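Local coordinates for RIM-binding protein, isoform F (Drosophila melanogaster, PDB 6Q9M) that probably serves as a modular scaffold of the presynaptic active zone, coupling synaptic vesicle recruitment to release sites, at residues D40-Y45 with E58-L63; S76-S79 with Q85-R88; H131-N136 with H150-L155; V228-V233 with V280-K285. All blocks are in the same frame, centred on the assembly; numbering follows the deposited sequence.

The four contacts, all buried, sample three successive beta-sandwich domains. Contacts 1 and 3 join equivalent parts of the first and second sandwiches: each sets the outermost strand of a three-stranded sheet (61-65, 149-152) against a strand of the opposing sheet, by side-chain packing with no hydrogen bond across. Contact 4 also spans a core, in the third domain, but pairs different strands and adds a tryptophan and a buried threonine that meets a partly exposed valine. Contact 2 binds a loop segment to strand 73-81, so backbone and hydroxyl hydrogen bonds and a water replace apolar packing. It touches contact 1, since strands 39-46 and 73-81 are neighbours; contacts 1 and 4 have centres about 48 Å apart.

Contact 1 (D40-Y45 with E58-L63); sequences DSYHVY and ERTRAL
Tyr42 and Val44 meet Thr60 and Ala62 across the interior of a fibronectin type III beta-sandwich, strand 39-46 from one sheet facing the turn before strand 61-65 of the other and the first residues of that strand. The two backbones stand too far apart for backbone bonds, with Val44 CA 8.2 Å from Ala62 CA, so only side chains bridge them and no hydrogen bond crosses. The CG of Tyr42 lies anti to its own carbonyl carbon (chi1 -59°), which sends the ring out from the sheet until CE1 and OH come near the methyl of Thr60. That methyl, CG2, sits 4.1 Å from Tyr42 CE1 and the same 4.1 Å from Tyr42 OH, approaching the ring at a slant. The other branch of Thr60, the hydroxyl OG1, looks elsewhere and is hydrogen-bonded to the carbonyl oxygen of Trp28. Thr60 thus divides its side chain between an apolar and a polar task, while its backbone forms the centre of an inverse gamma turn, with Arg61 N 2.9 Å from Arg59 O. Farther along, Val44 CG2 and Ala62 CB make a looser apolar pair at 4.5 Å. Much of the packing around these four residues comes from strand 23-29: Trp28 meets the Tyr42 ring edge-to-face and also touches Val44 and Ala62, and Ile26 lies against Val44. Pro11, Pro30 and Pro31 lie round the tyrosine. On its own sheet, strand 39-46 runs between strands 49-55 and 73-81, and a classic beta bulge, Asp40 and Ser41 against Val80, marks its border with the latter.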
loop_
_atom_site.group_PDB
_atom_site.type_symbol
_atom_site.label_atom_id
_atom_site.label_comp_id
_atom_site.label_asym_id
_atom_site.label_seq_id
_atom_site.Cartn_x
_atom_site.Cartn_y
_atom_site.Cartn_z
ATOM N N ASP A 40 -9.106 -22.929 -4.977
ATOM C CA ASP A 40 -9.677 -23.630 -6.119
ATOM C C ASP A 40 -8.747 -23.677 -7.324
ATOM O O ASP A 40 -8.701 -24.694 -8.022
ATOM C CB ASP A 40 -11.005 -22.954 -6.508
ATOM C CG ASP A 40 -11.722 -23.668 -7.638
ATOM O OD1 ASP A 40 -12.564 -24.541 -7.340
ATOM O OD2 ASP A 40 -11.460 -23.341 -8.817
ATOM N N SER A 41 -8.010 -22.605 -7.600
ATOM C CA SER A 41 -7.031 -22.611 -8.678
ATOM C C SER A 41 -6.021 -21.505 -8.404
ATOM O O SER A 41 -6.194 -20.688 -7.497
ATOM C CB SER A 41 -7.692 -22.450 -10.061
ATOM O OG SER A 41 -8.257 -21.161 -10.246
ATOM N N TYR A 42 -4.972 -21.481 -9.214
ATOM C CA TYR A 42 -3.922 -20.488 -9.104
ATOM C C TYR A 42 -3.860 -19.639 -10.370
ATOM O O TYR A 42 -4.115 -20.122 -11.479
ATOM C CB TYR A 42 -2.553 -21.140 -8.875
ATOM C CG TYR A 42 -2.441 -21.994 -7.650
ATOM C CD1 TYR A 42 -2.738 -23.357 -7.687
ATOM C CD2 TYR A 42 -2.021 -21.451 -6.452
ATOM C CE1 TYR A 42 -2.626 -24.145 -6.548
ATOM C CE2 TYR A 42 -1.896 -22.228 -5.319
ATOM C CZ TYR A 42 -2.202 -23.571 -5.366
ATOM O OH TYR A 42 -2.087 -24.315 -4.213
ATOM N N HIS A 43 -3.508 -18.370 -10.184
ATOM C CA HIS A 43 -3.329 -17.405 -11.259
ATOM C C HIS A 43 -1.885 -16.926 -11.214
ATOM O O HIS A 43 -1.439 -16.391 -10.191
ATOM C CB HIS A 43 -4.272 -16.214 -11.102
ATOM C CG HIS A 43 -5.663 -16.462 -11.583
ATOM N ND1 HIS A 43 -6.055 -17.651 -12.154
ATOM C CD2 HIS A 43 -6.758 -15.666 -11.580
ATOM C CE1 HIS A 43 -7.332 -17.578 -12.492
ATOM N NE2 HIS A 43 -7.784 -16.384 -12.151
ATOM N N VAL A 44 -1.154 -17.122 -12.309
ATOM C CA VAL A 44 0.238 -16.697 -12.397
ATOM C C VAL A 44 0.296 -15.408 -13.196
ATOM O O VAL A 44 -0.215 -15.343 -14.321
ATOM C CB VAL A 44 1.112 -17.782 -13.035
ATOM C CG1 VAL A 44 2.569 -17.374 -12.952
ATOM C CG2 VAL A 44 0.881 -19.101 -12.318
ATOM N N TYR A 45 0.900 -14.380 -12.609
ATOM C CA TYR A 45 1.036 -13.071 -13.234
ATOM C C TYR A 45 2.499 -12.746 -13.487
ATOM O O TYR A 45 3.383 -13.141 -12.720
ATOM C CB TYR A 45 0.440 -11.973 -12.369
ATOM C CG TYR A 45 -1.053 -12.081 -12.196
ATOM C CD1 TYR A 45 -1.597 -12.985 -11.293
ATOM C CD2 TYR A 45 -1.916 -11.286 -12.933
ATOM C CE1 TYR A 45 -2.950 -13.094 -11.130
ATOM C CE2 TYR A 45 -3.279 -11.393 -12.770
ATOM C CZ TYR A 45 -3.789 -12.299 -11.863
ATOM O OH TYR A 45 -5.147 -12.421 -11.681
ATOM N N GLU A 58 -3.421 -30.027 -9.915
ATOM C CA GLU A 58 -2.230 -30.180 -10.727
ATOM C C GLU A 58 -0.999 -29.991 -9.849
ATOM O O GLU A 58 -1.093 -29.640 -8.670
ATOM C CB GLU A 58 -2.250 -29.183 -11.881
ATOM C CG GLU A 58 -3.565 -29.151 -12.635
ATOM C CD GLU A 58 -3.405 -28.653 -14.056
ATOM O OE1 GLU A 58 -3.545 -27.429 -14.275
ATOM O OE2 GLU A 58 -3.143 -29.487 -14.952
ATOM N N ARG A 59 0.172 -30.227 -10.428
ATOM C CA ARG A 59 1.392 -29.935 -9.700
ATOM C C ARG A 59 1.563 -28.428 -9.687
ATOM O O ARG A 59 1.206 -27.749 -10.653
ATOM C CB ARG A 59 2.598 -30.622 -10.339
ATOM C CG ARG A 59 2.537 -32.149 -10.229
ATOM C CD ARG A 59 3.894 -32.764 -9.935
ATOM N NE ARG A 59 4.941 -32.149 -10.737
ATOM C CZ ARG A 59 6.087 -32.739 -11.054
ATOM N NH1 ARG A 59 6.976 -32.094 -11.797
ATOM N NH2 ARG A 59 6.346 -33.972 -10.631
ATOM N N THR A 60 2.063 -27.909 -8.562
ATOM C CA THR A 60 2.237 -26.476 -8.341
ATOM C C THR A 60 3.529 -25.982 -8.994
ATOM O O THR A 60 4.452 -25.481 -8.346
ATOM C CB THR A 60 2.206 -26.149 -6.853
ATOM O OG1 THR A 60 3.160 -26.958 -6.163
ATOM C CG2 THR A 60 0.822 -26.400 -6.274
ATOM N N ARG A 61 3.583 -26.168 -10.310
ATOM C CA ARG A 61 4.673 -25.678 -11.131
ATOM C C ARG A 61 4.083 -25.014 -12.366
ATOM O O ARG A 61 2.931 -25.253 -12.732
ATOM C CB ARG A 61 5.614 -26.815 -11.538
ATOM C CG ARG A 61 6.426 -27.421 -10.404
ATOM C CD ARG A 61 7.791 -27.883 -10.911
ATOM N NE ARG A 61 8.412 -28.896 -10.061
ATOM C CZ ARG A 61 8.935 -28.657 -8.859
ATOM N NH1 ARG A 61 9.482 -29.656 -8.167
ATOM N NH2 ARG A 61 8.911 -27.430 -8.343
ATOM N N ALA A 62 4.890 -24.192 -13.031
ATOM C CA ALA A 62 4.407 -23.556 -14.247
ATOM C C ALA A 62 5.580 -23.125 -15.113
ATOM O O ALA A 62 6.618 -22.694 -14.606
ATOM C CB ALA A 62 3.516 -22.348 -13.934
ATOM N N LEU A 63 5.384 -23.234 -16.423
ATOM C CA LEU A 63 6.309 -22.741 -17.435
ATOM C C LEU A 63 5.661 -21.518 -18.072
ATOM O O LEU A 63 4.605 -21.626 -18.703
ATOM C CB LEU A 63 6.605 -23.823 -18.475
ATOM C CG LEU A 63 7.583 -23.466 -19.600
ATOM C CD1 LEU A 63 9.015 -23.359 -19.062
ATOM C CD2 LEU A 63 7.502 -24.474 -20.747
#

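Contact 2 (S76-S79 with Q85-R88)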
loop_
_atom_site.group_PDB
_atom_site.type_symbol
_atom_site.label_atom_id
_atom_site.label_comp_id
_atom_site.label_asym_id
_atom_site.label_seq_id
_atom_site.Cartn_x
_atom_site.Cartn_y
_atom_site.Cartn_z
ATOM N N SER A 76 4.206 -13.238 -9.736
ATOM C CA SER A 76 3.377 -13.368 -8.554
ATOM C C SER A 76 2.342 -14.452 -8.813
ATOM O O SER A 76 1.993 -14.712 -9.965
ATOM C CB SER A 76 2.730 -12.021 -8.215
ATOM O OG SER A 76 1.664 -11.771 -9.118
ATOM N N VAL A 77 1.865 -15.089 -7.745
ATOM C CA VAL A 77 0.850 -16.135 -7.844
ATOM C C VAL A 77 -0.290 -15.831 -6.881
ATOM O O VAL A 77 -0.067 -15.476 -5.714
ATOM C CB VAL A 77 1.438 -17.535 -7.555
ATOM C CG1 VAL A 77 0.371 -18.613 -7.750
ATOM C CG2 VAL A 77 2.659 -17.818 -8.446
ATOM N N ARG A 78 -1.514 -15.989 -7.370
ATOM C CA ARG A 78 -2.710 -15.687 -6.607
ATOM C C ARG A 78 -3.548 -16.937 -6.440
ATOM O O ARG A 78 -3.755 -17.688 -7.403
ATOM C CB ARG A 78 -3.550 -14.618 -7.300
ATOM C CG ARG A 78 -2.884 -13.270 -7.385
ATOM C CD ARG A 78 -3.885 -12.195 -7.747
ATOM N NE ARG A 78 -3.242 -11.187 -8.573
ATOM C CZ ARG A 78 -3.852 -10.128 -9.089
ATOM N NH1 ARG A 78 -5.145 -9.925 -8.857
ATOM N NH2 ARG A 78 -3.157 -9.275 -9.834
ATOM N N SER A 79 -4.028 -17.142 -5.215
ATOM C CA SER A 79 -5.023 -18.161 -4.938
ATOM C C SER A 79 -6.370 -17.685 -5.448
ATOM O O SER A 79 -6.744 -16.531 -5.249
ATOM C CB SER A 79 -5.117 -18.423 -3.434
ATOM O OG SER A 79 -3.987 -19.111 -2.937
ATOM N N GLN A 85 -12.861 -15.147 -5.582
ATOM C CA GLN A 85 -12.053 -14.253 -4.765
ATOM C C GLN A 85 -10.593 -14.700 -4.785
ATOM O O GLN A 85 -10.287 -15.890 -4.895
ATOM C CB GLN A 85 -12.557 -14.257 -3.320
ATOM C CG GLN A 85 -13.634 -13.236 -2.995
ATOM C CD GLN A 85 -13.933 -13.168 -1.497
ATOM O OE1 GLN A 85 -14.434 -14.130 -0.908
ATOM N NE2 GLN A 85 -13.633 -12.026 -0.877
ATOM N N THR A 86 -9.681 -13.734 -4.689
ATOM C CA THR A 86 -8.257 -14.007 -4.849
ATOM C C THR A 86 -7.458 -13.420 -3.691
ATOM O O THR A 86 -7.939 -12.562 -2.949
ATOM C CB THR A 86 -7.692 -13.454 -6.171
ATOM O OG1 THR A 86 -7.840 -12.030 -6.203
ATOM C CG2 THR A 86 -8.402 -14.064 -7.376
ATOM N N SER A 87 -6.228 -13.906 -3.546
ATOM C CA SER A 87 -5.236 -13.293 -2.677
ATOM C C SER A 87 -4.494 -12.191 -3.440
ATOM O O SER A 87 -4.589 -12.079 -4.666
ATOM C CB SER A 87 -4.251 -14.338 -2.155
ATOM O OG SER A 87 -3.627 -15.013 -3.236
ATOM N N ARG A 88 -3.738 -11.378 -2.700
ATOM C CA ARG A 88 -3.031 -10.244 -3.286
ATOM C C ARG A 88 -1.647 -10.654 -3.768
ATOM O O ARG A 88 -1.039 -11.594 -3.252
ATOM C CB ARG A 88 -2.907 -9.107 -2.284
ATOM C CG ARG A 88 -4.232 -8.710 -1.677
ATOM C CD ARG A 88 -4.155 -7.352 -1.025
ATOM N NE ARG A 88 -5.410 -7.001 -0.369
ATOM C CZ ARG A 88 -6.335 -6.210 -0.902
ATOM N NH1 ARG A 88 -6.138 -5.683 -2.106
ATOM N NH2 ARG A 88 -7.452 -5.939 -0.227
HETATM O O HOH W 1 -0.931 -14.177 -3.592
#
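Ser79 and Ser87 make a polar contact between strand 73-81 and the loop leading to strand 93-96, in the first fibronectin type III domain. It resembles an antiparallel pairing in which a side chain replaces one backbone acceptor. Ser87 N donates to Ser79 O at 3.2 Å; in return Ser79 N donates to the hydroxyl Ser87 OG at 2.9 Å. That hydroxyl is placed by chi1 57°, between its own backbone N and carbonyl carbon, which turns it onto the strand. An alanine here would remove the hydroxyl, and Ser79 N would probably lose its acceptor while the water beside it lost one of three ties. Thr86 CA also makes a CA-H...O contact with Ser79 O, at 3.0 Å. Arg78 lays its aliphatic part along the loop, CD 3.2 Å from Ser87 O, and Thr86 OG1 lies at the edge of the Arg78 guanidinium, near the plane. This guanidinium forms a salt bridge through NE with Asp89 and a cation-pi contact with Tyr45. A water completes the junction between the strand and the loop: it accepts from Ser87 OG at 2.8 Å and donates to Val77 O and to Arg88 O.

Contact 3 (H131-N136 with H150-L155); sequences HVVCVN and HTITGL
Val133 is the first residue of 131-136 to touch the other segment, its side chain directed toward 150-155. Its CG1 lies opposite the backbone N about the CA-CB bond (chi1 -176°), and this branch meets Ile152 CG2 at 4.0 Å, the two side chains passing at a slant. Trp122 of the facing sheet and Val163 of the neighbouring strand also pack on this valine. Cys134 turns the other way and rests on Thr164 and Glu139. The domain is the second fibronectin type III sandwich: strand 131-135 sits between 138-143 and 160-167 in one sheet, and 149-152 is an outermost strand of the other, so the contact spans the sandwich. Val135 comes next and again points inward, now reaching tip to tip with Ile152: Val135 CG2 is 4.0 Å from Ile152 CG2 and 4.1 Å from Ile152 CD1. Ile152 can serve both valines because its CG1 takes the place between N and carbonyl carbon (chi1 50°), leaving CG2 to face the pair; Ala118 and Ile120 pack on this isoleucine from its own sheet. The other branch of Val135, CG1, approaches Leu155 CD2 at 4.4 Å, where the second segment has already left its strand.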
loop_
_atom_site.group_PDB
_atom_site.type_symbol
_atom_site.label_atom_id
_atom_site.label_comp_id
_atom_site.label_asym_id
_atom_site.label_seq_id
_atom_site.Cartn_x
_atom_site.Cartn_y
_atom_site.Cartn_z
ATOM N N HIS A 131 10.290 -9.587 7.115
ATOM C CA HIS A 131 10.443 -8.152 6.977
ATOM C C HIS A 131 10.398 -7.501 8.350
ATOM O O HIS A 131 9.710 -7.976 9.259
ATOM C CB HIS A 131 9.382 -7.569 6.057
ATOM C CG HIS A 131 9.532 -8.003 4.634
ATOM N ND1 HIS A 131 10.428 -7.412 3.765
ATOM C CD2 HIS A 131 8.919 -8.985 3.935
ATOM C CE1 HIS A 131 10.345 -8.002 2.586
ATOM N NE2 HIS A 131 9.441 -8.963 2.664
ATOM N N VAL A 132 11.145 -6.406 8.480
ATOM C CA VAL A 132 11.300 -5.678 9.730
ATOM C C VAL A 132 10.698 -4.297 9.542
ATOM O O VAL A 132 11.097 -3.559 8.632
ATOM C CB VAL A 132 12.780 -5.574 10.135
ATOM C CG1 VAL A 132 12.954 -4.568 11.232
ATOM C CG2 VAL A 132 13.308 -6.920 10.592
ATOM N N VAL A 133 9.753 -3.941 10.407
ATOM C CA VAL A 133 9.121 -2.625 10.388
ATOM C C VAL A 133 9.841 -1.728 11.394
ATOM O O VAL A 133 10.086 -2.129 12.539
ATOM C CB VAL A 133 7.624 -2.725 10.697
ATOM C CG1 VAL A 133 6.966 -1.366 10.568
ATOM C CG2 VAL A 133 6.963 -3.760 9.772
ATOM N N CYS A 134 10.230 -0.539 10.943
ATOM C CA CYS A 134 10.993 0.410 11.736
ATOM C C CYS A 134 10.254 1.736 11.744
ATOM O O CYS A 134 9.882 2.249 10.680
ATOM C CB CYS A 134 12.407 0.581 11.177
ATOM S SG CYS A 134 13.464 -0.876 11.410
ATOM N N VAL A 135 10.033 2.283 12.933
ATOM C CA VAL A 135 9.396 3.583 13.093
ATOM C C VAL A 135 10.441 4.517 13.676
ATOM O O VAL A 135 11.024 4.220 14.725
ATOM C CB VAL A 135 8.153 3.498 13.990
ATOM C CG1 VAL A 135 7.319 4.773 13.882
ATOM C CG2 VAL A 135 7.319 2.291 13.612
ATOM N N ASN A 136 10.726 5.611 12.969
ATOM C CA ASN A 136 11.703 6.595 13.441
ATOM C C ASN A 136 13.011 5.920 13.863
ATOM O O ASN A 136 13.617 6.255 14.891
ATOM C CB ASN A 136 11.118 7.435 14.579
ATOM C CG ASN A 136 10.091 8.451 14.085
ATOM O OD1 ASN A 136 9.762 8.494 12.899
ATOM N ND2 ASN A 136 9.577 9.265 14.993
ATOM N N HIS A 150 1.130 -4.565 8.544
ATOM C CA HIS A 150 1.249 -4.670 9.992
ATOM C C HIS A 150 0.791 -3.383 10.653
ATOM O O HIS A 150 1.194 -2.291 10.237
ATOM C CB HIS A 150 2.677 -4.977 10.421
ATOM C CG HIS A 150 2.812 -5.106 11.894
ATOM N ND1 HIS A 150 2.333 -6.197 12.581
ATOM C CD2 HIS A 150 3.316 -4.261 12.823
ATOM C CE1 HIS A 150 2.558 -6.036 13.870
ATOM N NE2 HIS A 150 3.132 -4.861 14.044
ATOM N N THR A 151 -0.017 -3.515 11.695
ATOM C CA THR A 151 -0.440 -2.364 12.477
ATOM C C THR A 151 0.635 -1.982 13.490
ATOM O O THR A 151 1.074 -2.824 14.278
ATOM C CB THR A 151 -1.745 -2.673 13.200
ATOM O OG1 THR A 151 -2.755 -3.014 12.242
ATOM C CG2 THR A 151 -2.177 -1.456 14.000
ATOM N N ILE A 152 1.075 -0.721 13.458
ATOM C CA ILE A 152 1.975 -0.178 14.474
ATOM C C ILE A 152 1.152 0.594 15.495
ATOM O O ILE A 152 0.216 1.318 15.133
ATOM C CB ILE A 152 3.076 0.714 13.863
ATOM C CG1 ILE A 152 2.482 1.761 12.911
ATOM C CG2 ILE A 152 4.154 -0.149 13.189
ATOM C CD1 ILE A 152 3.448 2.903 12.567
ATOM N N THR A 153 1.486 0.430 16.772
ATOM C CA THR A 153 0.843 1.128 17.883
ATOM C C THR A 153 1.894 1.902 18.680
ATOM O O THR A 153 3.039 2.068 18.249
ATOM C CB THR A 153 0.075 0.155 18.788
ATOM O OG1 THR A 153 0.967 -0.839 19.309
ATOM C CG2 THR A 153 -1.051 -0.511 18.026
ATOM N N GLY A 154 1.489 2.421 19.836
ATOM C CA GLY A 154 2.450 3.146 20.656
ATOM C C GLY A 154 2.813 4.523 20.144
ATOM O O GLY A 154 3.834 5.089 20.577
ATOM N N LEU A 155 2.032 5.071 19.213
ATOM C CA LEU A 155 2.317 6.392 18.680
ATOM C C LEU A 155 1.633 7.466 19.525
ATOM O O LEU A 155 0.696 7.199 20.278
ATOM C CB LEU A 155 1.863 6.500 17.220
ATOM C CG LEU A 155 2.306 5.384 16.261
ATOM C CD1 LEU A 155 1.990 5.727 14.827
ATOM C CD2 LEU A 155 3.784 5.095 16.406
#

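Contact 4 (V228-V233 with V280-K285); sequences VTWQPV and VTIRTK
Ile282 is where 280-285 first meets 228-233, its CB directed toward the opposing strand. The far methyl CD1 does the touching, 4.1 Å from Val228 CG2 in a tip-to-tip approach and 4.2 Å from Trp230 CE3. The branch methyl CG2 comes over one face of the Trp230 ring, so the indole is met both by this methyl and by the end of the longer branch. With CG2 opposite the backbone N and CG1 beside it (chi1 -51°), the longer branch meets Val228 and the indole, while CG2 faces the indole alone. Trp230 in turn carries its CG between N and carbonyl carbon (chi1 60°), and Tyr245 closes on the indole edge-to-face. Just after Ile282 strand 283-286 begins, an edge of the sheet it forms with 242-246; strand 225-231 is the middle strand of the other sheet, and the contact spans the two sheets in this third, immunoglobulin-like sandwich of the fibronectin array. Thr284 touches the other segment next. Its OG1 and CG2 both reach Val233 CG1, at 3.5 Å and 3.8 Å, while the hydroxyl makes its hydrogen bond to the carbonyl oxygen of Asp210. Val233 lies past the end of its strand, and its backbone N is hydrogen-bonded to Tyr245 OH.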
loop_
_atom_site.group_PDB
_atom_site.type_symbol
_atom_site.label_atom_id
_atom_site.label_comp_id
_atom_site.label_asym_id
_atom_site.label_seq_id
_atom_site.Cartn_x
_atom_site.Cartn_y
_atom_site.Cartn_z
ATOM N N VAL A 228 -8.726 27.056 -4.781
ATOM C CA VAL A 228 -8.043 26.211 -3.812
ATOM C C VAL A 228 -8.923 24.998 -3.558
ATOM O O VAL A 228 -10.153 25.119 -3.438
ATOM C CB VAL A 228 -7.741 26.975 -2.507
ATOM C CG1 VAL A 228 -8.968 27.741 -2.039
ATOM C CG2 VAL A 228 -7.249 26.027 -1.419
ATOM N N THR A 229 -8.301 23.819 -3.522
ATOM C CA THR A 229 -8.987 22.556 -3.310
ATOM C C THR A 229 -8.288 21.791 -2.200
ATOM O O THR A 229 -7.130 22.064 -1.867
ATOM C CB THR A 229 -8.996 21.700 -4.575
ATOM O OG1 THR A 229 -7.662 21.244 -4.843
ATOM C CG2 THR A 229 -9.501 22.508 -5.763
ATOM N N TRP A 230 -9.011 20.834 -1.621
ATOM C CA TRP A 230 -8.485 20.018 -0.535
ATOM C C TRP A 230 -9.340 18.768 -0.404
ATOM O O TRP A 230 -10.469 18.710 -0.899
ATOM C CB TRP A 230 -8.459 20.780 0.790
ATOM C CG TRP A 230 -9.812 21.217 1.213
ATOM C CD1 TRP A 230 -10.712 20.522 1.984
ATOM C CD2 TRP A 230 -10.443 22.450 0.881
ATOM N NE1 TRP A 230 -11.865 21.262 2.148
ATOM C CE2 TRP A 230 -11.722 22.445 1.472
ATOM C CE3 TRP A 230 -10.049 23.566 0.139
ATOM C CZ2 TRP A 230 -12.595 23.507 1.337
ATOM C CZ3 TRP A 230 -10.911 24.615 0.014
ATOM C CH2 TRP A 230 -12.164 24.583 0.607
ATOM N N GLN A 231 -8.780 17.764 0.264
ATOM C CA GLN A 231 -9.501 16.523 0.517
ATOM C C GLN A 231 -10.382 16.659 1.753
ATOM O O GLN A 231 -9.876 17.005 2.826
ATOM C CB GLN A 231 -8.534 15.358 0.700
ATOM C CG GLN A 231 -9.223 14.027 1.025
ATOM C CD GLN A 231 -8.481 13.204 2.072
ATOM O OE1 GLN A 231 -7.249 13.145 2.084
ATOM N NE2 GLN A 231 -9.235 12.563 2.958
ATOM N N PRO A 232 -11.689 16.429 1.645
ATOM C CA PRO A 232 -12.551 16.467 2.834
ATOM C C PRO A 232 -12.062 15.466 3.871
ATOM O O PRO A 232 -11.432 14.460 3.543
ATOM C CB PRO A 232 -13.937 16.094 2.288
ATOM C CG PRO A 232 -13.857 16.364 0.809
ATOM C CD PRO A 232 -12.435 16.085 0.424
ATOM N N VAL A 233 -12.377 15.739 5.136
ATOM C CA VAL A 233 -11.770 14.989 6.235
ATOM C C VAL A 233 -12.272 13.547 6.268
ATOM O O VAL A 233 -11.483 12.608 6.442
ATOM C CB VAL A 233 -12.050 15.702 7.565
ATOM C CG1 VAL A 233 -11.375 17.050 7.582
ATOM C CG2 VAL A 233 -13.550 15.871 7.731
ATOM N N VAL A 280 -1.643 30.169 1.349
ATOM C CA VAL A 280 -2.470 30.262 2.550
ATOM C C VAL A 280 -2.883 28.835 2.949
ATOM O O VAL A 280 -2.684 27.881 2.197
ATOM C CB VAL A 280 -3.672 31.233 2.361
ATOM C CG1 VAL A 280 -4.780 31.092 3.445
ATOM C CG2 VAL A 280 -3.151 32.688 2.357
ATOM N N THR A 281 -3.385 28.693 4.177
ATOM C CA THR A 281 -3.783 27.434 4.800
ATOM C C THR A 281 -5.306 27.329 4.948
ATOM O O THR A 281 -6.038 28.317 4.816
ATOM C CB THR A 281 -3.108 27.297 6.177
ATOM O OG1 THR A 281 -1.798 27.870 6.137
ATOM C CG2 THR A 281 -2.958 25.858 6.537
ATOM N N ILE A 282 -5.776 26.092 5.193
ATOM C CA ILE A 282 -7.177 25.774 5.464
ATOM C C ILE A 282 -7.312 25.151 6.846
ATOM O O ILE A 282 -6.435 24.420 7.318
ATOM C CB ILE A 282 -7.779 24.816 4.415
ATOM C CG1 ILE A 282 -7.508 25.332 3.009
ATOM C CG2 ILE A 282 -9.278 24.617 4.641
ATOM C CD1 ILE A 282 -6.595 24.451 2.274
ATOM N N ARG A 283 -8.434 25.441 7.494
ATOM C CA ARG A 283 -8.752 24.905 8.803
ATOM C C ARG A 283 -10.043 24.105 8.746
ATOM O O ARG A 283 -11.013 24.537 8.113
ATOM C CB ARG A 283 -8.905 26.036 9.807
ATOM C CG ARG A 283 -7.605 26.554 10.322
ATOM C CD ARG A 283 -7.616 28.083 10.242
ATOM N NE ARG A 283 -6.285 28.585 10.529
ATOM C CZ ARG A 283 -5.965 29.861 10.601
ATOM N NH1 ARG A 283 -6.886 30.781 10.378
ATOM N NH2 ARG A 283 -4.716 30.199 10.852
ATOM N N THR A 284 -10.049 22.930 9.375
ATOM C CA THR A 284 -11.299 22.207 9.567
ATOM C C THR A 284 -12.045 22.772 10.767
ATOM O O THR A 284 -11.499 22.866 11.874
ATOM C CB THR A 284 -11.067 20.714 9.777
ATOM O OG1 THR A 284 -10.244 20.203 8.722
ATOM C CG2 THR A 284 -12.402 19.986 9.765
ATOM N N LYS A 285 -13.313 23.078 10.559
ATOM C CA LYS A 285 -14.193 23.598 11.591
ATOM C C LYS A 285 -15.042 22.429 12.085
ATOM O O LYS A 285 -15.423 21.554 11.305
ATOM C CB LYS A 285 -15.047 24.734 10.988
ATOM C CG LYS A 285 -16.145 25.421 11.835
ATOM C CD LYS A 285 -15.947 25.417 13.353
ATOM C CE LYS A 285 -16.636 26.615 13.996
ATOM N NZ LYS A 285 -18.115 26.628 13.764
#